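Local coordinates for protein putative exotoxin (superantigen) (Streptococcus pyogenes, PDB 1TY0) that probably acts as a superantigen toxin of the staphylococcal/streptococcal family, using a common surface for T-cell receptor binding and for dimerization, at residues V23-C28 and S44-N49; F50-E55 and D83-Y88. All blocks are in the same frame, centred on the assembly; numbering follows the deposited sequence.

Contact 1. Residues V23-C28 and S44-N49; sequences VDYTNC and SYKKKN
Strand 23-26 and the short helix 43-46 approach each other through side chains, their backbones closest at Tyr25 and Tyr45, whose CA atoms are 8.2 Å apart. Both tyrosines carry CG anti to the carbonyl carbon (chi1 -69° in Tyr25, -77° in Tyr45), and the side chains run past each other in opposite directions. Their rings form a T-shaped (edge-to-face) pair with planes at 64°: CD1 of Tyr25 stands over the centre of the Tyr45 ring and comes within 3.5 Å of its CG. With its ring over Tyr25 CD1, the Tyr45 side chain reaches Thr26, where Tyr45 OH donates a short 2.5 Å hydrogen bond to Thr26 O. The bond meets a lone pair in the carbonyl plane, so the Tyr45 ring is held both at its face and at its tip. Cys28 SG approaches the same ring obliquely, 4.0 Å from Tyr45 CE2. At the other end of the Tyr25 ring, Lys46 crosses at about a right angle, its chain bent at chi2, with Lys46 CE 3.3 Å from Tyr25 OH. The ammonium itself is hydrogen-bonded to Tyr85 OH and makes a cation-pi contact with Phe50. On the strand side, Asn27 and Cys28 both face Val70 in a G1 beta bulge, where the chain turns a corner. The contact thus packs a short surface helix against strand 23-26 and the bulged corner that follows it, in the N-terminal OB-fold domain of the superantigen family.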
ATOM      1  N   VAL A  23      -6.313   3.236  -1.501  1.00 10.10           N
ATOM      2  CA  VAL A  23      -7.643   2.666  -1.324  1.00  9.08           C
ATOM      3  C   VAL A  23      -8.365   3.257  -2.527  1.00  8.84           C
ATOM      4  O   VAL A  23      -8.592   4.465  -2.589  1.00  8.83           O
ATOM      5  CB  VAL A  23      -8.297   3.164  -0.027  1.00  8.04           C
ATOM      6  CG1 VAL A  23      -9.744   2.691   0.030  1.00  9.88           C
ATOM      7  CG2 VAL A  23      -7.524   2.645   1.174  1.00 10.24           C
ATOM      8  N   ASP A  24      -8.723   2.397  -3.476  1.00  9.26           N
ATOM      9  CA  ASP A  24      -9.339   2.823  -4.727  1.00 10.15           C
ATOM     10  C   ASP A  24     -10.598   2.017  -5.021  1.00 10.83           C
ATOM     11  O   ASP A  24     -10.515   0.847  -5.409  1.00  9.86           O
ATOM     12  CB  ASP A  24      -8.299   2.615  -5.840  1.00 11.66           C
ATOM     13  CG  ASP A  24      -8.763   3.083  -7.206  1.00 14.95           C
ATOM     14  OD1 ASP A  24      -9.965   3.336  -7.406  1.00 15.80           O
ATOM     15  OD2 ASP A  24      -7.894   3.181  -8.101  1.00 19.65           O
ATOM     16  N   TYR A  25     -11.761   2.637  -4.832  1.00 10.15           N
ATOM     17  CA  TYR A  25     -13.032   1.960  -5.083  1.00 12.10           C
ATOM     18  C   TYR A  25     -14.016   2.924  -5.718  1.00 12.37           C
ATOM     19  O   TYR A  25     -14.062   4.093  -5.349  1.00 13.61           O
ATOM     20  CB  TYR A  25     -13.611   1.428  -3.771  1.00 10.91           C
ATOM     21  CG  TYR A  25     -12.800   0.291  -3.200  1.00 11.51           C
ATOM     22  CD1 TYR A  25     -12.932  -0.997  -3.702  1.00 12.84           C
ATOM     23  CD2 TYR A  25     -11.850   0.516  -2.201  1.00 12.25           C
ATOM     24  CE1 TYR A  25     -12.141  -2.041  -3.231  1.00 14.14           C
ATOM     25  CE2 TYR A  25     -11.051  -0.519  -1.725  1.00 12.59           C
ATOM     26  CZ  TYR A  25     -11.202  -1.793  -2.247  1.00 14.45           C
ATOM     27  OH  TYR A  25     -10.399  -2.823  -1.819  1.00 16.80           O
ATOM     28  N   THR A  26     -14.820   2.432  -6.654  1.00 12.38           N
ATOM     29  CA  THR A  26     -15.780   3.302  -7.319  1.00 11.39           C
ATOM     30  C   THR A  26     -17.237   2.897  -7.104  1.00 12.52           C
ATOM     31  O   THR A  26     -17.545   1.725  -6.863  1.00 14.88           O
ATOM     32  CB  THR A  26     -15.498   3.367  -8.836  1.00 15.38           C
ATOM     33  OG1 THR A  26     -15.495   2.041  -9.375  1.00 16.95           O
ATOM     34  CG2 THR A  26     -14.140   4.014  -9.101  1.00 18.66           C
ATOM     35  N   ASN A  27     -18.115   3.892  -7.176  1.00 11.93           N
ATOM     36  CA  ASN A  27     -19.558   3.699  -7.033  1.00 13.48           C
ATOM     37  C   ASN A  27     -19.934   3.010  -5.721  1.00 14.64           C
ATOM     38  O   ASN A  27     -20.610   1.982  -5.712  1.00 15.09           O
ATOM     39  CB  ASN A  27     -20.074   2.896  -8.232  1.00 17.80           C
ATOM     40  CG  ASN A  27     -21.587   2.840  -8.292  1.00 20.93           C
ATOM     41  OD1 ASN A  27     -22.264   3.845  -8.084  1.00 25.81           O
ATOM     42  ND2 ASN A  27     -22.123   1.664  -8.594  1.00 27.24           N
ATOM     43  N   CYS A  28     -19.501   3.606  -4.613  1.00 12.85           N
ATOM     44  CA  CYS A  28     -19.757   3.075  -3.279  1.00 13.45           C
ATOM     45  C   CYS A  28     -20.819   3.895  -2.561  1.00 13.24           C
ATOM     46  O   CYS A  28     -20.893   5.111  -2.724  1.00 14.17           O
ATOM     47  CB  CYS A  28     -18.474   3.103  -2.457  1.00 14.55           C
ATOM     48  SG  CYS A  28     -17.136   2.209  -3.246  1.00 19.49           S
ATOM     49  N   SER A  44     -19.375  -5.093  -1.002  1.00 16.30           N
ATOM     50  CA  SER A  44     -19.578  -5.808  -2.262  1.00 20.74           C
ATOM     51  C   SER A  44     -18.263  -6.189  -2.934  1.00 21.09           C
ATOM     52  O   SER A  44     -18.164  -7.238  -3.575  1.00 20.30           O
ATOM     53  CB  SER A  44     -20.422  -4.964  -3.222  1.00 22.14           C
ATOM     54  OG  SER A  44     -19.794  -3.727  -3.514  1.00 27.31           O
ATOM     55  N   TYR A  45     -17.261  -5.332  -2.790  1.00 19.88           N
ATOM     56  CA  TYR A  45     -15.938  -5.565  -3.367  1.00 19.75           C
ATOM     57  C   TYR A  45     -15.156  -6.605  -2.576  1.00 19.70           C
ATOM     58  O   TYR A  45     -14.426  -7.419  -3.142  1.00 20.97           O
ATOM     59  CB  TYR A  45     -15.134  -4.268  -3.361  1.00 19.92           C
ATOM     60  CG  TYR A  45     -15.502  -3.282  -4.433  1.00 22.08           C
ATOM     61  CD1 TYR A  45     -14.963  -3.389  -5.713  1.00 23.56           C
ATOM     62  CD2 TYR A  45     -16.342  -2.205  -4.158  1.00 20.19           C
ATOM     63  CE1 TYR A  45     -15.241  -2.447  -6.689  1.00 23.67           C
ATOM     64  CE2 TYR A  45     -16.629  -1.256  -5.130  1.00 23.39           C
ATOM     65  CZ  TYR A  45     -16.073  -1.383  -6.391  1.00 24.32           C
ATOM     66  OH  TYR A  45     -16.332  -0.438  -7.357  1.00 25.01           O
ATOM     67  N   LYS A  46     -15.317  -6.566  -1.259  1.00 18.16           N
ATOM     68  CA  LYS A  46     -14.609  -7.460  -0.348  1.00 17.74           C
ATOM     69  C   LYS A  46     -15.283  -8.804  -0.091  1.00 17.95           C
ATOM     70  O   LYS A  46     -14.632  -9.752   0.347  1.00 18.59           O
ATOM     71  CB  LYS A  46     -14.408  -6.749   0.993  1.00 16.32           C
ATOM     72  CG  LYS A  46     -13.520  -5.521   0.924  1.00 16.42           C
ATOM     73  CD  LYS A  46     -12.071  -5.928   0.747  1.00 18.02           C
ATOM     74  CE  LYS A  46     -11.140  -4.740   0.780  1.00 17.80           C
ATOM     75  NZ  LYS A  46      -9.729  -5.210   0.699  1.00 17.55           N
ATOM     76  N   LYS A  47     -16.584  -8.878  -0.352  1.00 18.23           N
ATOM     77  CA  LYS A  47     -17.355 -10.094  -0.119  1.00 18.29           C
ATOM     78  C   LYS A  47     -17.425 -10.429   1.368  1.00 17.55           C
ATOM     79  O   LYS A  47     -17.412 -11.594   1.764  1.00 17.79           O
ATOM     80  CB  LYS A  47     -16.770 -11.274  -0.903  1.00 20.93           C
ATOM     81  CG  LYS A  47     -16.732 -11.047  -2.403  1.00 24.10           C
ATOM     82  CD  LYS A  47     -18.086 -10.598  -2.920  1.00 26.15           C
ATOM     83  CE  LYS A  47     -18.011 -10.181  -4.380  1.00 28.69           C
ATOM     84  NZ  LYS A  47     -19.317  -9.641  -4.850  1.00 29.27           N
ATOM     85  N   LYS A  48     -17.486  -9.380   2.182  1.00 15.02           N
ATOM     86  CA  LYS A  48     -17.607  -9.477   3.632  1.00 14.97           C
ATOM     87  C   LYS A  48     -17.853  -8.047   4.094  1.00 14.87           C
ATOM     88  O   LYS A  48     -17.644  -7.114   3.323  1.00 14.37           O
ATOM     89  CB  LYS A  48     -16.334 -10.042   4.273  1.00 15.15           C
ATOM     90  CG  LYS A  48     -15.081  -9.203   4.090  1.00 17.11           C
ATOM     91  CD  LYS A  48     -13.907  -9.887   4.777  1.00 20.33           C
ATOM     92  CE  LYS A  48     -12.598  -9.167   4.521  1.00 22.07           C
ATOM     93  NZ  LYS A  48     -11.463  -9.868   5.188  1.00 24.76           N
ATOM     94  N   ASN A  49     -18.318  -7.865   5.325  1.00 14.55           N
ATOM     95  CA  ASN A  49     -18.574  -6.513   5.810  1.00 15.03           C
ATOM     96  C   ASN A  49     -17.254  -5.752   5.818  1.00 14.70           C
ATOM     97  O   ASN A  49     -16.280  -6.186   6.432  1.00 14.44           O
ATOM     98  CB  ASN A  49     -19.173  -6.534   7.215  1.00 17.29           C
ATOM     99  CG  ASN A  49     -19.576  -5.152   7.689  1.00 21.81           C
ATOM    100  OD1 ASN A  49     -20.271  -4.422   6.983  1.00 22.75           O
ATOM    101  ND2 ASN A  49     -19.142  -4.786   8.889  1.00 25.92           N
TER

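Contact 2. Residues F50-E55 and D83-Y88; sequences FSVDSE and DVYYIY
Five backbone hydrogen bonds join strands 51-55 and 84-88. Ser51 N reaches Asp83 O, Asp53 N reaches Tyr85 O and Glu55 N reaches Ile87 O, while the carbonyls of Ser51 and Asp53 accept from Tyr85 N and Ile87 N. The shortest, Asp53 N to Tyr85 O at 2.8 Å, lies nearly along the C=O axis; the straightest, Ile87 N to Asp53 O, has an angle of 175° at the hydrogen. Beside the first of these bonds the Phe50 ring lies across Asp83. Asp83 CB makes a CH-pi contact over its face, 3.8 Å from the ring centroid, and Asp83 O also sits above the ring toward the rim. Phe50 CE1 in turn lies over a face of the Tyr85 ring, 3.6 Å from Tyr85 CD2, the two ring planes inclined at 40°. Val52 continues this apolar face, with CG2 near Tyr85 CB and CG1 3.8 Å from Ile87 CD1. This is the parallel strand pair of the OB-fold sheet, whose other neighbouring strands run antiparallel, 37-41 beside 51-55 and 69-74 beside 84-93. On the other face Asp53, with CG anti to the backbone N (chi1 164°), brings OD2 in plane to the edge of the Tyr86 ring, 3.3 Å from Tyr86 CD1. The carboxylate stands almost perpendicular to that ring. Glu55 extends alongside Tyr88, its OE2 near the edge of the ring, 3.8 Å from Tyr88 CE1, with the carboxylate well tilted from the ring plane. Further out, a salt bridge to Lys191 anchors Glu55 OE2, and Ser184 and Lys188 hydrogen-bond Tyr88 OH. On the apolar face, Ile72 of strand 69-74 packs on both Val52 and Ile87, and Ile21 of the second subunit packs on Tyr85.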
ATOM      1  N   PHE A  50     -17.229  -4.616   5.132  1.00 11.31           N
ATOM      2  CA  PHE A  50     -16.015  -3.817   5.038  1.00 10.01           C
ATOM      3  C   PHE A  50     -16.395  -2.389   4.685  1.00 10.43           C
ATOM      4  O   PHE A  50     -17.214  -2.146   3.794  1.00  9.40           O
ATOM      5  CB  PHE A  50     -15.102  -4.392   3.949  1.00  9.03           C
ATOM      6  CG  PHE A  50     -13.633  -4.239   4.233  1.00 10.17           C
ATOM      7  CD1 PHE A  50     -13.050  -2.978   4.329  1.00 10.24           C
ATOM      8  CD2 PHE A  50     -12.833  -5.361   4.417  1.00 11.44           C
ATOM      9  CE1 PHE A  50     -11.686  -2.838   4.607  1.00 11.52           C
ATOM     10  CE2 PHE A  50     -11.469  -5.234   4.695  1.00 13.48           C
ATOM     11  CZ  PHE A  50     -10.896  -3.970   4.790  1.00 11.86           C
ATOM     12  N   SER A  51     -15.803  -1.433   5.379  1.00  9.74           N
ATOM     13  CA  SER A  51     -16.119  -0.051   5.082  1.00 11.52           C
ATOM     14  C   SER A  51     -14.875   0.813   5.024  1.00 10.06           C
ATOM     15  O   SER A  51     -13.757   0.359   5.285  1.00 10.38           O
ATOM     16  CB  SER A  51     -17.089   0.506   6.132  1.00 13.45           C
ATOM     17  OG  SER A  51     -16.554   0.377   7.437  1.00 16.15           O
ATOM     18  N   VAL A  52     -15.088   2.061   4.647  1.00  7.67           N
ATOM     19  CA  VAL A  52     -14.011   3.030   4.576  1.00  9.24           C
ATOM     20  C   VAL A  52     -14.443   4.231   5.397  1.00  8.03           C
ATOM     21  O   VAL A  52     -15.558   4.732   5.236  1.00  9.52           O
ATOM     22  CB  VAL A  52     -13.752   3.490   3.130  1.00  7.82           C
ATOM     23  CG1 VAL A  52     -12.727   4.637   3.114  1.00  7.27           C
ATOM     24  CG2 VAL A  52     -13.242   2.320   2.298  1.00  9.63           C
ATOM     25  N   ASP A  53     -13.574   4.661   6.303  1.00  8.12           N
ATOM     26  CA  ASP A  53     -13.840   5.838   7.114  1.00  9.82           C
ATOM     27  C   ASP A  53     -12.973   6.961   6.582  1.00  8.91           C
ATOM     28  O   ASP A  53     -11.753   6.929   6.723  1.00  8.29           O
ATOM     29  CB  ASP A  53     -13.491   5.611   8.585  1.00 11.36           C
ATOM     30  CG  ASP A  53     -13.391   6.920   9.356  1.00 13.73           C
ATOM     31  OD1 ASP A  53     -14.181   7.844   9.053  1.00 12.04           O
ATOM     32  OD2 ASP A  53     -12.530   7.030  10.255  1.00 19.11           O
ATOM     33  N   SER A  54     -13.603   7.946   5.954  1.00  8.11           N
ATOM     34  CA  SER A  54     -12.869   9.085   5.425  1.00  9.90           C
ATOM     35  C   SER A  54     -13.067  10.259   6.372  1.00  8.83           C
ATOM     36  O   SER A  54     -14.178  10.754   6.526  1.00 10.44           O
ATOM     37  CB  SER A  54     -13.385   9.468   4.037  1.00  9.34           C
ATOM     38  OG  SER A  54     -12.747  10.658   3.602  1.00 12.15           O
ATOM     39  N   GLU A  55     -11.987  10.701   7.001  1.00 10.24           N
ATOM     40  CA  GLU A  55     -12.056  11.822   7.930  1.00 10.61           C
ATOM     41  C   GLU A  55     -11.720  13.111   7.188  1.00 11.74           C
ATOM     42  O   GLU A  55     -10.735  13.173   6.451  1.00 11.69           O
ATOM     43  CB  GLU A  55     -11.075  11.598   9.076  1.00 11.78           C
ATOM     44  CG  GLU A  55     -11.137  12.652  10.166  1.00 14.10           C
ATOM     45  CD  GLU A  55     -10.127  12.393  11.263  1.00 16.98           C
ATOM     46  OE1 GLU A  55     -10.214  11.326  11.911  1.00 15.74           O
ATOM     47  OE2 GLU A  55      -9.244  13.255  11.475  1.00 17.95           O
ATOM     48  N   ASP A  83     -11.996  -4.446   9.853  1.00  9.91           N
ATOM     49  CA  ASP A  83     -12.141  -4.431   8.400  1.00 10.84           C
ATOM     50  C   ASP A  83     -12.695  -3.074   7.987  1.00 10.89           C
ATOM     51  O   ASP A  83     -13.854  -2.926   7.572  1.00 11.29           O
ATOM     52  CB  ASP A  83     -13.054  -5.567   7.933  1.00 15.76           C
ATOM     53  CG  ASP A  83     -12.429  -6.935   8.150  1.00 18.85           C
ATOM     54  OD1 ASP A  83     -11.227  -7.096   7.844  1.00 21.06           O
ATOM     55  OD2 ASP A  83     -13.140  -7.850   8.616  1.00 22.14           O
ATOM     56  N   VAL A  84     -11.831  -2.080   8.135  1.00  8.70           N
ATOM     57  CA  VAL A  84     -12.145  -0.700   7.809  1.00  8.94           C
ATOM     58  C   VAL A  84     -10.863  -0.052   7.312  1.00  8.05           C
ATOM     59  O   VAL A  84      -9.801  -0.270   7.892  1.00 10.86           O
ATOM     60  CB  VAL A  84     -12.581   0.089   9.062  1.00  9.38           C
ATOM     61  CG1 VAL A  84     -12.851   1.537   8.695  1.00  9.88           C
ATOM     62  CG2 VAL A  84     -13.814  -0.541   9.683  1.00 10.39           C
ATOM     63  N   TYR A  85     -10.952   0.722   6.238  1.00  8.48           N
ATOM     64  CA  TYR A  85      -9.788   1.449   5.748  1.00  8.20           C
ATOM     65  C   TYR A  85      -9.917   2.874   6.295  1.00  7.94           C
ATOM     66  O   TYR A  85     -11.004   3.453   6.274  1.00  9.09           O
ATOM     67  CB  TYR A  85      -9.760   1.509   4.218  1.00  8.41           C
ATOM     68  CG  TYR A  85      -9.309   0.234   3.548  1.00  9.62           C
ATOM     69  CD1 TYR A  85      -8.094  -0.361   3.881  1.00 12.62           C
ATOM     70  CD2 TYR A  85     -10.088  -0.362   2.562  1.00 11.60           C
ATOM     71  CE1 TYR A  85      -7.664  -1.527   3.241  1.00 13.79           C
ATOM     72  CE2 TYR A  85      -9.672  -1.524   1.917  1.00 12.20           C
ATOM     73  CZ  TYR A  85      -8.461  -2.098   2.257  1.00 12.79           C
ATOM     74  OH  TYR A  85      -8.049  -3.228   1.594  1.00 13.59           O
ATOM     75  N   TYR A  86      -8.811   3.435   6.770  1.00  7.57           N
ATOM     76  CA  TYR A  86      -8.818   4.790   7.319  1.00  7.08           C
ATOM     77  C   TYR A  86      -8.034   5.724   6.409  1.00  7.16           C
ATOM     78  O   TYR A  86      -6.833   5.543   6.193  1.00  8.86           O
ATOM     79  CB  TYR A  86      -8.228   4.784   8.732  1.00  8.56           C
ATOM     80  CG  TYR A  86      -9.100   4.017   9.693  1.00  7.75           C
ATOM     81  CD1 TYR A  86     -10.298   4.563  10.150  1.00 11.80           C
ATOM     82  CD2 TYR A  86      -8.776   2.715  10.082  1.00 12.57           C
ATOM     83  CE1 TYR A  86     -11.160   3.839  10.965  1.00 15.31           C
ATOM     84  CE2 TYR A  86      -9.643   1.975  10.905  1.00 12.86           C
ATOM     85  CZ  TYR A  86     -10.829   2.548  11.336  1.00 14.53           C
ATOM     86  OH  TYR A  86     -11.703   1.841  12.128  1.00 17.86           O
ATOM     87  N   ILE A  87      -8.734   6.714   5.857  1.00  7.44           N
ATOM     88  CA  ILE A  87      -8.123   7.681   4.944  1.00  7.13           C
ATOM     89  C   ILE A  87      -8.606   9.090   5.276  1.00  7.67           C
ATOM     90  O   ILE A  87      -9.542   9.261   6.059  1.00  7.96           O
ATOM     91  CB  ILE A  87      -8.515   7.391   3.469  1.00  7.60           C
ATOM     92  CG1 ILE A  87     -10.036   7.495   3.303  1.00  7.77           C
ATOM     93  CG2 ILE A  87      -8.035   5.989   3.062  1.00  8.79           C
ATOM     94  CD1 ILE A  87     -10.515   7.393   1.857  1.00  9.38           C
ATOM     95  N   TYR A  88      -7.956  10.090   4.689  1.00  7.57           N
ATOM     96  CA  TYR A  88      -8.361  11.485   4.872  1.00  7.95           C
ATOM     97  C   TYR A  88      -8.905  11.923   3.519  1.00  6.90           C
ATOM     98  O   TYR A  88      -8.227  11.764   2.501  1.00  8.60           O
ATOM     99  CB  TYR A  88      -7.163  12.369   5.237  1.00  7.88           C
ATOM    100  CG  TYR A  88      -6.558  12.090   6.587  1.00  9.09           C
ATOM    101  CD1 TYR A  88      -7.340  12.103   7.744  1.00  8.92           C
ATOM    102  CD2 TYR A  88      -5.188  11.858   6.719  1.00 10.04           C
ATOM    103  CE1 TYR A  88      -6.770  11.899   9.002  1.00 12.72           C
ATOM    104  CE2 TYR A  88      -4.610  11.656   7.970  1.00 11.34           C
ATOM    105  CZ  TYR A  88      -5.405  11.678   9.105  1.00 13.27           C
ATOM    106  OH  TYR A  88      -4.832  11.482  10.350  1.00 13.76           O
TER

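In the fold
Contacts 1 and 2 lie within the OB-fold domain, their centres 11 Å apart, and contact 1 is complete before the first strand of contact 2 begins. Helix 43-46 of contact 1 leads through residues 47-50 into strand 51-55 of contact 2, and strand 23-26 belongs to the same mixed sheet as both strands of contact 2. They touch at Tyr85 and at Asp83: the Lys46-Tyr85 hydrogen bond ties the two together, Val23 CG2 packs 3.8 Å from Tyr85 CG, and Asn49 O packs on Asp83 CB. Val23 and Tyr85 also both touch Ile21 of the second subunit, so the two contacts adjoin the dimer interface, while the zinc-binding residues His169, His203 and Asp205 lie away from both.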